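Side-chain contacts in cysteine synthase (Fusobacterium nucleatum subsp. nucleatum strain ATCC 25586, PDB 5XEM), which produces hydrogen sulfide with pyridoxal 5'-phosphate as cofactor, in a beta-replacement chemistry linked to L-cysteine and lanthionine, and probably also makes L-cysteine from O-acetyl-L-serine and sulfide: residues I14-L19 and A161-K166; A50-E55 and P153-E158; P203-P206 and L212-G215; A207-P210 and Y216-P219. All coordinates share one frame; numbering follows the deposited sequence.

Interaction 1. Residues I14-L19 and A161-K166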
loop_
_atom_site.group_PDB
_atom_site.type_symbol
_atom_site.label_atom_id
_atom_site.label_comp_id
_atom_site.label_asym_id
_atom_site.label_seq_id
_atom_site.Cartn_x
_atom_site.Cartn_y
_atom_site.Cartn_z
ATOM N N ILE A 14 -0.260 12.183 1.020
ATOM C CA ILE A 14 0.549 12.030 2.225
ATOM C C ILE A 14 -0.273 12.551 3.402
ATOM O O ILE A 14 -0.881 13.630 3.329
ATOM C CB ILE A 14 1.903 12.766 2.114
ATOM C CG1 ILE A 14 2.749 12.127 0.997
ATOM C CG2 ILE A 14 2.686 12.722 3.445
ATOM C CD1 ILE A 14 4.026 12.895 0.627
ATOM N N GLY A 15 -0.289 11.776 4.476
ATOM C CA GLY A 15 -0.971 12.139 5.695
ATOM C C GLY A 15 -2.440 11.800 5.685
ATOM O O GLY A 15 -2.931 11.104 4.808
ATOM N N ASN A 16 -3.151 12.281 6.692
ATOM C CA ASN A 16 -4.549 11.933 6.888
ATOM C C ASN A 16 -4.809 10.431 6.842
ATOM O O ASN A 16 -5.684 9.923 6.138
ATOM C CB ASN A 16 -5.411 12.716 5.913
ATOM C CG ASN A 16 -5.355 14.190 6.218
ATOM O OD1 ASN A 16 -5.754 14.610 7.301
ATOM N ND2 ASN A 16 -4.756 14.954 5.342
ATOM N N THR A 17 -3.997 9.720 7.592
ATOM C CA THR A 17 -4.042 8.269 7.617
ATOM C C THR A 17 -5.098 7.803 8.605
ATOM O O THR A 17 -5.392 8.497 9.567
ATOM C CB THR A 17 -2.699 7.673 8.043
ATOM O OG1 THR A 17 -2.297 8.253 9.286
ATOM C CG2 THR A 17 -1.631 7.993 6.958
ATOM N N PRO A 18 -5.622 6.609 8.400
ATOM C CA PRO A 18 -6.686 6.149 9.298
ATOM C C PRO A 18 -6.214 5.600 10.640
ATOM O O PRO A 18 -5.066 5.097 10.766
ATOM C CB PRO A 18 -7.369 5.067 8.472
ATOM C CG PRO A 18 -6.299 4.541 7.569
ATOM C CD PRO A 18 -5.437 5.725 7.234
ATOM N N LEU A 19 -7.102 5.704 11.630
ATOM C CA LEU A 19 -6.934 5.109 12.961
ATOM C C LEU A 19 -7.914 3.943 12.999
ATOM O O LEU A 19 -9.098 4.132 12.769
ATOM C CB LEU A 19 -7.383 6.074 14.067
ATOM C CG LEU A 19 -6.404 6.713 15.030
ATOM C CD1 LEU A 19 -7.173 7.316 16.208
ATOM C CD2 LEU A 19 -5.323 5.754 15.518
ATOM N N ALA A 161 0.198 14.103 14.974
ATOM C CA ALA A 161 -0.432 14.360 16.285
ATOM C C ALA A 161 -1.820 15.003 16.182
ATOM O O ALA A 161 -2.729 14.620 16.929
ATOM C CB ALA A 161 0.462 15.219 17.167
ATOM N N GLU A 162 -1.967 15.951 15.275
ATOM C CA GLU A 162 -3.257 16.620 15.073
ATOM C C GLU A 162 -4.323 15.668 14.575
ATOM O O GLU A 162 -5.487 15.779 14.973
ATOM C CB GLU A 162 -3.131 17.835 14.154
ATOM C CG GLU A 162 -2.312 18.987 14.732
ATOM C CD GLU A 162 -2.965 19.715 15.919
ATOM O OE1 GLU A 162 -4.133 19.435 16.265
ATOM O OE2 GLU A 162 -2.289 20.568 16.535
ATOM N N GLU A 163 -3.938 14.726 13.710
ATOM C CA GLU A 163 -4.869 13.753 13.202
ATOM C C GLU A 163 -5.328 12.808 14.284
ATOM O O GLU A 163 -6.494 12.432 14.316
ATOM C CB GLU A 163 -4.242 12.980 12.026
ATOM C CG GLU A 163 -3.867 13.873 10.851
ATOM C CD GLU A 163 -2.986 13.154 9.843
ATOM O OE1 GLU A 163 -2.915 11.913 9.933
ATOM O OE2 GLU A 163 -2.372 13.820 8.982
ATOM N N ILE A 164 -4.424 12.426 15.178
ATOM C CA ILE A 164 -4.750 11.578 16.317
ATOM C C ILE A 164 -5.737 12.314 17.242
ATOM O O ILE A 164 -6.766 11.747 17.633
ATOM C CB ILE A 164 -3.474 11.201 17.098
ATOM C CG1 ILE A 164 -2.621 10.219 16.274
ATOM C CG2 ILE A 164 -3.825 10.599 18.454
ATOM C CD1 ILE A 164 -1.211 10.043 16.870
ATOM N N LEU A 165 -5.435 13.578 17.543
ATOM C CA LEU A 165 -6.304 14.399 18.404
ATOM C C LEU A 165 -7.686 14.541 17.776
ATOM O O LEU A 165 -8.722 14.364 18.454
ATOM C CB LEU A 165 -5.668 15.772 18.670
ATOM C CG LEU A 165 -4.419 15.751 19.561
ATOM C CD1 LEU A 165 -3.739 17.112 19.566
ATOM C CD2 LEU A 165 -4.775 15.295 20.972
ATOM N N LYS A 166 -7.712 14.799 16.476
ATOM C CA LYS A 166 -8.978 15.051 15.775
ATOM C C LYS A 166 -9.803 13.794 15.739
ATOM O O LYS A 166 -11.003 13.829 16.035
ATOM C CB LYS A 166 -8.750 15.570 14.344
ATOM C CG LYS A 166 -10.039 15.902 13.566
ATOM C CD LYS A 166 -9.756 16.350 12.132
ATOM C CE LYS A 166 -9.492 15.182 11.181
ATOM N NZ LYS A 166 -8.123 14.581 11.279
HETATM O O HOH W 1 -7.345 13.084 9.068
#
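Glu163 OE1 has several partners: the backbone N of Thr17 reaches it through a weak hydrogen bond of 3.4 Å, and Lys35 and Arg48 both form salt bridges to it from outside the two segments. These two cations, Lys35 and Arg48, would be expected to favour the ionised form of Glu163. The contact illustrates how one buried carboxylate on a helix can fix an irregular loop, here the run 14-19 that leads into strand 19-21 of the six-stranded sheet of this pyridoxal-phosphate enzyme. That strand is outermost within its chain, and Leu19 makes backbone hydrogen bonds to the second subunit. The other oxygen takes the firmer loop bond, from Asn16 N to Glu163 OE2 at 2.9 Å, with an N-H...O angle of 159°. That donor arrives from above the carboxylate plane, 49° out of it, rather than within it. Two successive amides of the loop thus meet the two oxygens of one group, which the glutamate delivers by running out straight from helix 151-167 beyond CG.

The side-chain amide of Asn16 lies over the same carboxylate, its plane only 19° from parallel, with Asn16 OD1 3.9 Å from Glu163 OE2. Thr17 OG1 sits close by, 3.8 Å from Glu163 OE1, but its strongest partner is Glu37, and Lys35 also bonds to it. The outer part of the contact, where Asn16 and Lys166 are exposed, is bridged by solvent: one water donates to Asn16 OD1 and accepts from Lys166 NZ, at 2.8 Å from each of these atoms.

Interaction 2. Residues A50-E55 and P153-E158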
loop_
_atom_site.group_PDB
_atom_site.type_symbol
_atom_site.label_atom_id
_atom_site.label_comp_id
_atom_site.label_asym_id
_atom_site.label_seq_id
_atom_site.Cartn_x
_atom_site.Cartn_y
_atom_site.Cartn_z
ATOM N N ALA A 50 9.910 13.182 4.560
ATOM C CA ALA A 50 10.473 13.431 3.242
ATOM C C ALA A 50 9.882 14.715 2.647
ATOM O O ALA A 50 10.608 15.567 2.143
ATOM C CB ALA A 50 10.218 12.245 2.320
ATOM N N LEU A 51 8.559 14.826 2.711
ATOM C CA LEU A 51 7.878 15.990 2.174
ATOM C C LEU A 51 8.295 17.250 2.909
ATOM O O LEU A 51 8.667 18.244 2.281
ATOM C CB LEU A 51 6.377 15.846 2.280
ATOM C CG LEU A 51 5.557 16.978 1.648
ATOM C CD1 LEU A 51 5.904 17.145 0.171
ATOM C CD2 LEU A 51 4.075 16.726 1.863
ATOM N N LYS A 52 8.225 17.232 4.229
ATOM C CA LYS A 52 8.537 18.455 4.947
ATOM C C LYS A 52 10.007 18.859 4.827
ATOM O O LYS A 52 10.304 20.051 4.645
ATOM C CB LYS A 52 8.119 18.399 6.405
ATOM C CG LYS A 52 8.194 19.803 7.029
ATOM C CD LYS A 52 7.550 19.933 8.388
ATOM C CE LYS A 52 7.648 21.352 8.934
ATOM N NZ LYS A 52 6.763 22.312 8.237
ATOM N N MET A 53 10.930 17.897 4.920
ATOM C CA MET A 53 12.352 18.223 4.756
ATOM C C MET A 53 12.619 18.818 3.386
ATOM O O MET A 53 13.373 19.818 3.263
ATOM C CB MET A 53 13.242 17.008 5.008
ATOM C CG MET A 53 13.225 16.553 6.451
ATOM S SD MET A 53 14.454 15.279 6.827
ATOM C CE MET A 53 13.887 13.908 5.803
ATOM N N ILE A 54 11.995 18.250 2.350
ATOM C CA ILE A 54 12.233 18.760 1.001
ATOM C C ILE A 54 11.582 20.122 0.809
ATOM O O ILE A 54 12.229 21.054 0.324
ATOM C CB ILE A 54 11.773 17.780 -0.108
ATOM C CG1 ILE A 54 12.662 16.543 -0.125
ATOM C CG2 ILE A 54 11.805 18.469 -1.483
ATOM C CD1 ILE A 54 14.139 16.789 -0.277
ATOM N N GLU A 55 10.316 20.237 1.196
ATOM C CA GLU A 55 9.585 21.496 1.011
ATOM C C GLU A 55 10.237 22.654 1.771
ATOM O O GLU A 55 10.414 23.737 1.191
ATOM C CB GLU A 55 8.142 21.361 1.399
ATOM C CG GLU A 55 7.316 20.628 0.365
ATOM C CD GLU A 55 5.846 20.690 0.690
ATOM O OE1 GLU A 55 5.444 20.870 1.863
ATOM O OE2 GLU A 55 5.073 20.523 -0.266
ATOM N N PRO A 153 10.832 15.663 13.339
ATOM C CA PRO A 153 9.800 15.728 14.390
ATOM C C PRO A 153 8.723 16.794 14.155
ATOM O O PRO A 153 7.549 16.579 14.505
ATOM C CB PRO A 153 10.593 16.003 15.680
ATOM C CG PRO A 153 11.930 16.446 15.238
ATOM C CD PRO A 153 12.188 15.844 13.875
ATOM N N LYS A 154 9.076 17.930 13.551
ATOM C CA LYS A 154 8.029 18.951 13.302
ATOM C C LYS A 154 6.907 18.492 12.346
ATOM O O LYS A 154 5.780 18.919 12.492
ATOM C CB LYS A 154 8.612 20.263 12.793
ATOM C CG LYS A 154 9.411 20.980 13.868
ATOM C CD LYS A 154 10.087 22.272 13.404
ATOM C CE LYS A 154 9.070 23.270 12.898
ATOM N NZ LYS A 154 8.622 22.798 11.563
ATOM N N ALA A 155 7.213 17.630 11.379
ATOM C CA ALA A 155 6.196 17.099 10.480
ATOM C C ALA A 155 5.117 16.364 11.283
ATOM O O ALA A 155 3.925 16.583 11.076
ATOM C CB ALA A 155 6.835 16.170 9.427
ATOM N N HIS A 156 5.554 15.579 12.265
ATOM C CA HIS A 156 4.653 14.776 13.113
ATOM C C HIS A 156 3.962 15.638 14.155
ATOM O O HIS A 156 2.807 15.403 14.509
ATOM C CB HIS A 156 5.437 13.674 13.799
ATOM C CG HIS A 156 6.032 12.658 12.819
ATOM N ND1 HIS A 156 5.264 11.809 12.104
ATOM C CD2 HIS A 156 7.345 12.412 12.451
ATOM C CE1 HIS A 156 6.063 11.042 11.309
ATOM N NE2 HIS A 156 7.345 11.395 11.549
ATOM N N TYR A 157 4.689 16.628 14.659
ATOM C CA TYR A 157 4.086 17.623 15.572
ATOM C C TYR A 157 2.900 18.323 14.900
ATOM O O TYR A 157 1.854 18.522 15.538
ATOM C CB TYR A 157 5.164 18.614 15.968
ATOM C CG TYR A 157 4.732 19.765 16.840
ATOM C CD1 TYR A 157 4.776 19.656 18.224
ATOM C CD2 TYR A 157 4.370 20.997 16.276
ATOM C CE1 TYR A 157 4.419 20.730 19.040
ATOM C CE2 TYR A 157 4.005 22.073 17.076
ATOM C CZ TYR A 157 4.043 21.930 18.457
ATOM O OH TYR A 157 3.700 22.988 19.269
ATOM N N GLU A 158 3.067 18.657 13.621
ATOM C CA GLU A 158 2.078 19.402 12.820
ATOM C C GLU A 158 0.934 18.609 12.239
ATOM O O GLU A 158 -0.158 19.157 12.064
ATOM C CB GLU A 158 2.779 20.158 11.693
ATOM C CG GLU A 158 3.649 21.274 12.266
ATOM C CD GLU A 158 4.460 22.004 11.230
ATOM O OE1 GLU A 158 4.380 21.653 10.034
ATOM O OE2 GLU A 158 5.207 22.923 11.621
#
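A salt-bridge network of Lys52, Lys154 and Glu158 ties together two steeply crossed helices, 46-60 and 151-167, whose axes over the segments 50-55 and 153-158 approach to 9.3 Å with 116° between their directions. A small residue lies where the helices approach: Ala155 faces Lys52, and their CB atoms stand 4.0 Å apart. With CG turned anti to the backbone N (chi1 -168°), the Lys52 chain runs almost straight across the second helix, passing CD over the backbone of Ala155 at 3.8 Å from its CA. Only at chi4 does it bend, bringing NZ to Glu158 OE1 at 3.1 Å. The ammonium meets that oxygen on its syn side, 20° out of the carboxylate plane.

Lys154 comes to the same carboxylate from one turn earlier in its own helix. Its bent chain forms a weaker bond, 3.4 Å from Lys154 NZ to Glu158 OE2, and carries NZ to within 3.2 Å of Lys52 CE. Two ammonium groups therefore share one anion, each mainly served by a different oxygen, while Glu56 offers Lys52 a further long, weak ion pair. Methylene groups of Lys52 pack on buried Ala155, and the charges lie toward the rim, where a di(hydroxyethyl)ether molecule lies near Lys154. The arrangement is a salt-bridge network at a helix crossing of this pyridoxal-phosphate fold, whose first helix begins at Lys46, the predicted cofactor-attachment lysine.

Interaction 3. Residues P203-P206 and L212-G215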
loop_
_atom_site.group_PDB
_atom_site.type_symbol
_atom_site.label_atom_id
_atom_site.label_comp_id
_atom_site.label_asym_id
_atom_site.label_seq_id
_atom_site.Cartn_x
_atom_site.Cartn_y
_atom_site.Cartn_z
ATOM N N PRO A 203 8.309 5.669 23.905
ATOM C CA PRO A 203 9.069 5.113 22.809
ATOM C C PRO A 203 9.312 3.623 23.020
ATOM O O PRO A 203 9.341 3.153 24.186
ATOM C CB PRO A 203 10.375 5.901 22.878
ATOM C CG PRO A 203 10.594 6.091 24.342
ATOM C CD PRO A 203 9.217 6.218 24.937
ATOM N N VAL A 204 9.488 2.881 21.915
ATOM C CA VAL A 204 9.850 1.486 21.963
ATOM C C VAL A 204 11.185 1.334 21.240
ATOM O O VAL A 204 11.420 1.976 20.213
ATOM C CB VAL A 204 8.799 0.563 21.282
ATOM C CG1 VAL A 204 9.168 -0.899 21.542
ATOM C CG2 VAL A 204 7.366 0.901 21.725
ATOM N N GLU A 205 12.066 0.518 21.796
ATOM C CA GLU A 205 13.329 0.175 21.135
ATOM C C GLU A 205 13.491 -1.338 21.095
ATOM O O GLU A 205 12.764 -2.069 21.782
ATOM C CB GLU A 205 14.499 0.880 21.851
ATOM C CG GLU A 205 14.847 0.324 23.219
ATOM C CD GLU A 205 15.997 1.064 23.892
ATOM O OE1 GLU A 205 16.619 1.937 23.240
ATOM O OE2 GLU A 205 16.280 0.760 25.074
ATOM N N PRO A 206 14.405 -1.844 20.254
ATOM C CA PRO A 206 14.590 -3.290 20.223
ATOM C C PRO A 206 15.193 -3.789 21.537
ATOM O O PRO A 206 16.187 -3.214 22.020
ATOM C CB PRO A 206 15.584 -3.494 19.074
ATOM C CG PRO A 206 15.498 -2.266 18.268
ATOM C CD PRO A 206 15.190 -1.169 19.219
ATOM N N LEU A 212 18.690 3.125 24.777
ATOM C CA LEU A 212 18.064 4.087 25.688
ATOM C C LEU A 212 17.911 3.508 27.081
ATOM O O LEU A 212 18.040 4.245 28.091
ATOM C CB LEU A 212 16.678 4.514 25.178
ATOM C CG LEU A 212 16.615 5.173 23.779
ATOM C CD1 LEU A 212 15.179 5.547 23.422
ATOM C CD2 LEU A 212 17.510 6.395 23.729
ATOM N N SER A 213 17.622 2.214 27.166
ATOM C CA SER A 213 17.243 1.608 28.440
ATOM C C SER A 213 18.446 1.015 29.156
ATOM O O SER A 213 18.464 0.997 30.373
ATOM C CB SER A 213 16.128 0.564 28.274
ATOM O OG SER A 213 16.498 -0.493 27.398
ATOM N N LYS A 214 19.446 0.548 28.410
ATOM C CA LYS A 214 20.644 -0.062 29.018
ATOM C C LYS A 214 21.980 0.459 28.565
ATOM O O LYS A 214 22.998 0.030 29.099
ATOM C CB LYS A 214 20.620 -1.579 28.843
ATOM C CG LYS A 214 19.389 -2.244 29.442
ATOM C CD LYS A 214 19.488 -3.755 29.344
ATOM C CE LYS A 214 18.392 -4.462 30.125
ATOM N NZ LYS A 214 18.907 -5.796 30.556
ATOM N N GLY A 215 22.014 1.345 27.571
ATOM C CA GLY A 215 23.227 2.057 27.208
ATOM C C GLY A 215 24.166 1.258 26.315
ATOM O O GLY A 215 25.363 1.559 26.261
#
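Glu205 meets Leu212 and Ser213 in a contact that is dense at its carboxylate and loose farther along the second segment. On the dense side, OE1 accepts from Leu212 N at 2.8 Å through the syn lone pair, with an N-H...O angle of 158°. The neighbouring OE2 takes two donors from Ser213: the hydroxyl OG at 2.6 Å, arriving nearly in line with the C-O bond, and the backbone N at 2.9 Å, on the syn side and 17° out of the carboxylate plane. The hydroxyl can reach OE2 because OG of Ser213 is turned between its own backbone N and carbonyl carbon (chi1 59°). Glu205 itself is extended beyond CG and reaches from strand 200-206 to the short helix 211-214, within a beta-alpha-beta unit completed by strand 245-247. The start of the Leu212 side chain is packed against the same carboxylate, CB lying 3.2 Å from Glu205 OE1.

On the loose side, Ser213 is exposed, the chain of Lys214 leads away from the strand, and Gly215, exposed and with positive phi, leaves the helical conformation. The strand end stays covered: Val246 of strand 245-247 lies against both Glu205 and Ser213. The cofactor lies about 9 Å from the side chain of Leu212 at the nearest atoms, beyond contact. Three donors, two of them backbone amides in the first turn of a helix, would be expected to stabilise the ionised form of this buried glutamate.

Interaction 4. Residues A207-P210 and Y216-P219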
loop_
_atom_site.group_PDB
_atom_site.type_symbol
_atom_site.label_atom_id
_atom_site.label_comp_id
_atom_site.label_asym_id
_atom_site.label_seq_id
_atom_site.Cartn_x
_atom_site.Cartn_y
_atom_site.Cartn_z
ATOM N N ALA A 207 14.640 -4.859 22.076
ATOM C CA ALA A 207 15.208 -5.451 23.298
ATOM C C ALA A 207 16.656 -5.863 23.111
ATOM O O ALA A 207 17.411 -5.771 24.074
ATOM C CB ALA A 207 14.376 -6.640 23.790
ATOM N N SER A 208 17.063 -6.316 21.914
ATOM C CA SER A 208 18.467 -6.701 21.692
ATOM C C SER A 208 19.361 -5.541 21.197
ATOM O O SER A 208 20.535 -5.736 20.868
ATOM C CB SER A 208 18.561 -7.898 20.746
ATOM O OG SER A 208 17.776 -7.686 19.620
ATOM N N SER A 209 18.807 -4.343 21.140
ATOM C CA SER A 209 19.620 -3.150 20.977
ATOM C C SER A 209 19.112 -2.028 21.863
ATOM O O SER A 209 18.671 -0.975 21.380
ATOM C CB SER A 209 19.682 -2.714 19.525
ATOM O OG SER A 209 20.778 -1.817 19.359
ATOM N N PRO A 210 19.266 -2.210 23.178
ATOM C CA PRO A 210 18.618 -1.394 24.172
ATOM C C PRO A 210 19.443 -0.171 24.553
ATOM O O PRO A 210 19.819 -0.002 25.738
ATOM C CB PRO A 210 18.488 -2.366 25.315
ATOM C CG PRO A 210 19.769 -3.108 25.269
ATOM C CD PRO A 210 20.058 -3.280 23.818
ATOM N N TYR A 216 23.649 0.247 25.605
ATOM C CA TYR A 216 24.470 -0.480 24.629
ATOM C C TYR A 216 23.635 -0.873 23.455
ATOM O O TYR A 216 22.406 -0.905 23.546
ATOM C CB TYR A 216 25.133 -1.754 25.222
ATOM C CG TYR A 216 24.190 -2.898 25.613
ATOM C CD1 TYR A 216 23.701 -3.790 24.674
ATOM C CD2 TYR A 216 23.832 -3.114 26.962
ATOM C CE1 TYR A 216 22.877 -4.851 25.042
ATOM C CE2 TYR A 216 22.998 -4.159 27.325
ATOM C CZ TYR A 216 22.521 -5.024 26.364
ATOM O OH TYR A 216 21.667 -6.076 26.712
ATOM N N ILE A 217 24.311 -1.165 22.355
ATOM C CA ILE A 217 23.649 -1.620 21.147
ATOM C C ILE A 217 24.038 -3.065 20.788
ATOM O O ILE A 217 25.035 -3.627 21.260
ATOM C CB ILE A 217 23.874 -0.669 19.941
ATOM C CG1 ILE A 217 25.341 -0.621 19.519
ATOM C CG2 ILE A 217 23.321 0.721 20.240
ATOM C CD1 ILE A 217 25.539 -0.093 18.104
ATOM N N GLY A 218 23.228 -3.662 19.934
ATOM C CA GLY A 218 23.424 -5.030 19.540
ATOM C C GLY A 218 22.652 -5.287 18.258
ATOM O O GLY A 218 21.952 -4.412 17.771
ATOM N N PRO A 219 22.748 -6.509 17.729
ATOM C CA PRO A 219 22.015 -6.862 16.524
ATOM C C PRO A 219 20.534 -7.057 16.817
ATOM O O PRO A 219 20.154 -7.548 17.890
ATOM C CB PRO A 219 22.686 -8.169 16.102
ATOM C CG PRO A 219 23.035 -8.812 17.406
ATOM C CD PRO A 219 23.368 -7.685 18.356
#
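Tyr216 rests its ring on Pro210, and its side chain can be followed outward from CB, the turning point. With CG set between the backbone N and the carbonyl carbon (chi1 67°), the ring folds back over the proline instead of extending away from it. CD1 comes first, 3.8 Å from Pro210 CD. CE1 is nearer to the same atom, at 3.5 Å, and CZ is equally close to Pro210 CG, while CE2 keeps a little more distance from that CG and the phenolic OH at the tip stands 3.8 Å from it. Pro210 CG lies over one ring face, offset toward the rim, in a CH-pi contact 3.8 Å from the centroid and 23° off the ring normal.

The two segments are the loops on either side of helix 211-214, in the connection between strands 200-206 and 245-247 of the six-stranded mixed sheet, and Pro210 occupies the N-cap position of that helix. Beyond the ring, serine hydroxyls link the loops. Ser209 OG, anti to its own backbone N (chi1 -163°), accepts from Gly218 N at 3.1 Å and also lies 3.4 Å from Ile217 CB. Gly218 has no side chain, and its CA passes 3.3 Å from Ser208 O. Farther along, Ser208 OG donates to Pro219 O at 2.9 Å, in the carbonyl plane and on a lone pair, while His220 touches both serines from the next position in the chain.

Along the chain, interaction 2 falls between the two segments of interaction 1; later, interaction 3 starts on strand 200-206 and interaction 4 in the loop directly after it. Interactions 1 and 2 share helix 151-167, with centres 14 Å apart; a probable backbone bond, Ala161 N to His156 O, joins them beside a wider pi-type turn. Interactions 3 and 4 lie 8 Å apart around helix 211-214 and touch where Glu205 OE2 packs on Pro210 CA at 3.3 Å. The two pairs stand 24 to 31 Å apart between centres, interaction 4 across the chain's centre from 1 and 2. The first pair joins helix 151-167 to loop 14-19 and helix 46-60; the second shapes the connection between strands 200-206 and 245-247.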